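Local coordinates for protein putative Phosphate (Eubacterium rectale, PDB 3DAO) that is probably a phosphatase of the haloacid dehalogenase-like hydrolase superfamily, its physiological substrate not established, at residues A[40-52]-A[271-283]. Residues are numbered along the deposited sequence; the frame is centred on the assembly and turned at random. Where two conformers were deposited one is given.
Sequences IDPEYMSVIDRLI and WENGVLSVLKSFL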
# COMPACT_ATOMS: atom_id res chain seq x y z
N ILE A 40 13.46 8.88 9.08
CA ILE A 40 14.08 7.55 9.19
C ILE A 40 15.59 7.70 9.37
O ILE A 40 16.21 8.58 8.80
CB ILE A 40 13.74 6.69 7.99
CG1 ILE A 40 14.09 5.23 8.25
CG2 ILE A 40 14.39 7.22 6.70
CD1 ILE A 40 13.70 4.27 7.11
N ASP A 41 16.14 6.84 10.23
CA ASP A 41 17.58 6.83 10.57
C ASP A 41 18.44 6.74 9.30
O ASP A 41 18.22 5.85 8.49
CB ASP A 41 17.87 5.63 11.47
CG ASP A 41 19.21 5.67 12.10
OD1 ASP A 41 20.16 6.17 11.45
OD2 ASP A 41 19.31 5.15 13.23
N PRO A 42 19.41 7.66 9.12
CA PRO A 42 20.20 7.63 7.88
C PRO A 42 21.02 6.39 7.71
O PRO A 42 21.45 6.07 6.60
CB PRO A 42 21.07 8.90 7.96
CG PRO A 42 21.06 9.28 9.41
CD PRO A 42 19.67 8.90 9.89
N GLU A 43 21.21 5.65 8.80
CA GLU A 43 21.99 4.43 8.68
C GLU A 43 21.24 3.47 7.77
O GLU A 43 21.84 2.66 7.08
CB GLU A 43 22.35 3.80 10.03
CG GLU A 43 23.47 2.81 9.88
CD GLU A 43 23.88 2.16 11.18
OE1 GLU A 43 23.38 2.57 12.25
OE2 GLU A 43 24.72 1.23 11.12
N TYR A 44 19.91 3.62 7.73
CA TYR A 44 19.10 2.77 6.83
C TYR A 44 19.51 3.08 5.39
O TYR A 44 19.64 2.20 4.55
CB TYR A 44 17.57 2.98 6.99
CG TYR A 44 16.93 2.07 8.01
CD1 TYR A 44 16.71 0.75 7.72
CD2 TYR A 44 16.51 2.53 9.24
CE1 TYR A 44 16.11 -0.10 8.62
CE2 TYR A 44 15.92 1.68 10.17
CZ TYR A 44 15.72 0.36 9.83
OH TYR A 44 15.13 -0.56 10.73
N MSE A 45 19.71 4.35 5.12
CA MSE A 45 19.99 4.76 3.74
C MSE A 45 21.35 4.24 3.34
O MSE A 45 21.54 3.79 2.24
CB MSE A 45 19.95 6.28 3.56
CG MSE A 45 18.70 6.99 4.01
SE MSE A 45 17.11 6.42 3.05
CE MSE A 45 16.34 5.28 4.45
N SER A 46 22.30 4.29 4.26
CA SER A 46 23.68 3.85 3.96
C SER A 46 23.76 2.37 3.71
O SER A 46 24.38 1.89 2.76
CB SER A 46 24.63 4.25 5.10
OG SER A 46 25.93 3.71 4.87
N VAL A 47 23.09 1.62 4.58
CA VAL A 47 23.11 0.16 4.48
C VAL A 47 22.40 -0.31 3.20
O VAL A 47 22.92 -1.12 2.45
CB VAL A 47 22.52 -0.49 5.77
CG1 VAL A 47 22.30 -1.97 5.59
CG2 VAL A 47 23.45 -0.20 6.98
N ILE A 48 21.23 0.26 2.93
CA ILE A 48 20.47 -0.12 1.73
C ILE A 48 21.28 0.20 0.46
O ILE A 48 21.36 -0.59 -0.48
CB ILE A 48 19.05 0.55 1.72
CG1 ILE A 48 18.19 -0.03 2.84
CG2 ILE A 48 18.41 0.44 0.37
CD1 ILE A 48 16.90 0.77 3.12
N ASP A 49 21.95 1.34 0.50
CA ASP A 49 22.76 1.78 -0.65
C ASP A 49 23.85 0.75 -0.89
O ASP A 49 24.09 0.31 -2.02
CB ASP A 49 23.37 3.17 -0.38
CG ASP A 49 24.00 3.77 -1.60
OD1 ASP A 49 23.36 3.82 -2.65
OD2 ASP A 49 25.18 4.11 -1.54
N ARG A 50 24.42 0.29 0.22
CA ARG A 50 25.50 -0.71 0.15
C ARG A 50 25.03 -2.04 -0.40
O ARG A 50 25.68 -2.69 -1.21
CB ARG A 50 26.17 -0.89 1.53
CG ARG A 50 27.04 0.30 1.98
CD ARG A 50 27.35 0.25 3.47
NE ARG A 50 28.38 -0.74 3.66
CZ ARG A 50 28.69 -1.33 4.80
NH1 ARG A 50 28.05 -1.05 5.90
NH2 ARG A 50 29.66 -2.25 4.80
N LEU A 51 23.82 -2.43 0.03
CA LEU A 51 23.21 -3.69 -0.43
C LEU A 51 22.90 -3.58 -1.91
O LEU A 51 23.15 -4.51 -2.70
CB LEU A 51 21.94 -4.02 0.38
CG LEU A 51 22.15 -4.38 1.86
CD1 LEU A 51 20.79 -4.47 2.60
CD2 LEU A 51 22.99 -5.65 2.03
N ILE A 52 22.42 -2.42 -2.33
CA ILE A 52 22.08 -2.24 -3.74
C ILE A 52 23.33 -2.33 -4.63
O ILE A 52 23.34 -2.97 -5.68
CB ILE A 52 21.33 -0.95 -3.99
CG1 ILE A 52 19.95 -1.09 -3.34
CG2 ILE A 52 21.19 -0.71 -5.52
CD1 ILE A 52 19.13 0.23 -3.23
N TRP A 271 11.39 0.39 16.89
CA TRP A 271 11.94 1.31 17.91
C TRP A 271 13.26 0.79 18.41
O TRP A 271 13.91 1.43 19.23
CB TRP A 271 10.97 1.60 19.08
CG TRP A 271 10.43 0.42 19.76
CD1 TRP A 271 11.00 -0.27 20.78
CD2 TRP A 271 9.18 -0.21 19.50
NE1 TRP A 271 10.20 -1.31 21.15
CE2 TRP A 271 9.07 -1.29 20.39
CE3 TRP A 271 8.14 0.04 18.59
CZ2 TRP A 271 7.95 -2.13 20.40
CZ3 TRP A 271 7.04 -0.79 18.61
CH2 TRP A 271 6.96 -1.86 19.51
N GLU A 272 13.63 -0.37 17.89
CA GLU A 272 14.92 -1.00 18.17
C GLU A 272 15.69 -1.18 16.88
O GLU A 272 16.74 -1.85 16.83
CB GLU A 272 14.75 -2.33 18.89
CG GLU A 272 14.29 -2.14 20.31
CD GLU A 272 14.07 -3.42 21.06
OE1 GLU A 272 14.35 -4.50 20.52
OE2 GLU A 272 13.59 -3.32 22.22
N ASN A 273 15.17 -0.58 15.83
CA ASN A 273 15.84 -0.67 14.52
C ASN A 273 16.15 -2.13 14.15
O ASN A 273 17.22 -2.48 13.69
CB ASN A 273 17.10 0.20 14.50
CG ASN A 273 16.78 1.67 14.28
OD1 ASN A 273 15.66 2.03 13.94
ND2 ASN A 273 17.79 2.53 14.43
N GLY A 274 15.16 -3.00 14.33
CA GLY A 274 15.33 -4.42 14.04
C GLY A 274 15.60 -4.78 12.58
O GLY A 274 16.41 -5.65 12.26
N VAL A 275 14.90 -4.13 11.67
CA VAL A 275 15.13 -4.43 10.25
C VAL A 275 16.57 -4.01 9.89
O VAL A 275 17.27 -4.71 9.18
CB VAL A 275 14.10 -3.75 9.33
CG1 VAL A 275 14.53 -3.93 7.89
CG2 VAL A 275 12.70 -4.37 9.55
N LEU A 276 17.02 -2.91 10.48
CA LEU A 276 18.38 -2.41 10.20
C LEU A 276 19.39 -3.48 10.54
O LEU A 276 20.33 -3.76 9.78
CB LEU A 276 18.67 -1.13 10.94
CG LEU A 276 20.07 -0.54 10.67
CD1 LEU A 276 20.27 -0.19 9.20
CD2 LEU A 276 20.25 0.68 11.51
N SER A 277 19.18 -4.13 11.68
CA SER A 277 20.13 -5.17 12.11
C SER A 277 20.19 -6.33 11.16
O SER A 277 21.25 -6.85 10.87
CB SER A 277 19.83 -5.67 13.52
OG SER A 277 19.98 -4.62 14.43
N VAL A 278 19.06 -6.71 10.60
CA VAL A 278 19.06 -7.82 9.66
C VAL A 278 19.73 -7.40 8.36
O VAL A 278 20.54 -8.11 7.79
CB VAL A 278 17.61 -8.31 9.39
CG1 VAL A 278 17.61 -9.41 8.42
CG2 VAL A 278 16.94 -8.74 10.72
N LEU A 279 19.38 -6.22 7.89
CA LEU A 279 19.97 -5.73 6.66
C LEU A 279 21.49 -5.71 6.81
O LEU A 279 22.21 -6.05 5.87
CB LEU A 279 19.46 -4.34 6.31
CG LEU A 279 17.99 -4.22 5.94
CD1 LEU A 279 17.63 -2.77 5.68
CD2 LEU A 279 17.73 -5.06 4.72
N LYS A 280 21.97 -5.29 7.97
CA LYS A 280 23.46 -5.23 8.19
C LYS A 280 24.04 -6.62 8.12
O LYS A 280 25.15 -6.82 7.61
CB LYS A 280 23.83 -4.63 9.54
CG LYS A 280 23.66 -3.13 9.61
CD LYS A 280 23.82 -2.69 11.03
CE LYS A 280 23.89 -1.23 11.15
NZ LYS A 280 24.31 -0.90 12.54
N SER A 281 23.26 -7.59 8.56
CA SER A 281 23.75 -8.99 8.58
C SER A 281 23.92 -9.53 7.16
O SER A 281 24.48 -10.60 6.95
CB SER A 281 22.83 -9.92 9.39
OG SER A 281 21.65 -10.25 8.66
N PHE A 282 23.38 -8.83 6.18
CA PHE A 282 23.49 -9.27 4.79
C PHE A 282 24.67 -8.62 4.08
O PHE A 282 24.90 -8.86 2.89
CB PHE A 282 22.29 -8.84 3.94
CG PHE A 282 20.97 -9.40 4.39
CD1 PHE A 282 20.91 -10.61 5.05
CD2 PHE A 282 19.81 -8.77 4.07
CE1 PHE A 282 19.68 -11.14 5.44
CE2 PHE A 282 18.59 -9.30 4.45
CZ PHE A 282 18.53 -10.49 5.14
N LEU A 283 25.34 -7.73 4.80
CA LEU A 283 26.46 -6.96 4.19
C LEU A 283 27.69 -7.83 4.02
O LEU A 283 28.02 -8.62 4.92
CB LEU A 283 26.82 -5.73 5.00
CG LEU A 283 25.88 -4.53 4.97
CD1 LEU A 283 26.26 -3.53 6.03
CD2 LEU A 283 25.92 -3.89 3.59
OXT LEU A 283 28.37 -7.71 2.98
O HOH W 1 13.57 0.74 12.31
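Tyr44 reaches from helix 42-52 to the first turn of helix 274-281, where Leu276 lies over one face of its ring. Leu276 CB makes a CH-pi contact, 3.9 Å from the centroid of the Tyr44 ring, and Leu276 CD1 covers the rim of the same face. Tyr44 OH accepts a weak bond from Leu276 N at 3.0 Å. A water links Tyr44 OH and Asn273 OD1. The amide plane of Asn273 stands nearly upright to the ring, and its ND2 gives a weak bond to Asp41 OD2. Asp41 is the N-cap of helix 42-52, its OD1 accepting from Glu43 N at 2.9 Å. A leucine in place of Tyr44 would probably leave Leu276 N and the water without their hydroxyl partner, and lose the CH-pi contact along with the ring face under Leu276 CB.

Further along, Leu279 is a knob in the hole formed by Tyr44, Val47, Ile48 and Leu51. Its branches divide the hole: Leu279 CD1 meets Ile48 CG1 at 4.0 Å, while Leu279 CD2 meets Leu51 CD1 at 3.8 Å. The two methyls of Val47 part: with CG1 anti to the backbone N (chi1 170°), CG1 packs against Leu279 CB and CG2 touches both Leu276 CD1 and Lys280 CG. At the outer edge the extended Lys280 chain brings NZ to Glu43 in a salt bridge, although the place of Glu43 OE2 is less sure. Leu283 CD2 sits over the centre of the Arg50 guanidinium face and also touches Leu51 CD2.

The two helices run roughly parallel, 29° apart with axes 9.8 Å from each other. They pack side by side on the central sheet of the Rossmann-like HAD core. Leu51 and Leu279 rest on Ile24 of strand 23-26, Ile48 on Phe58 of strand 57-61, and Val275 and Leu279 on Phe233 of strand 230-234.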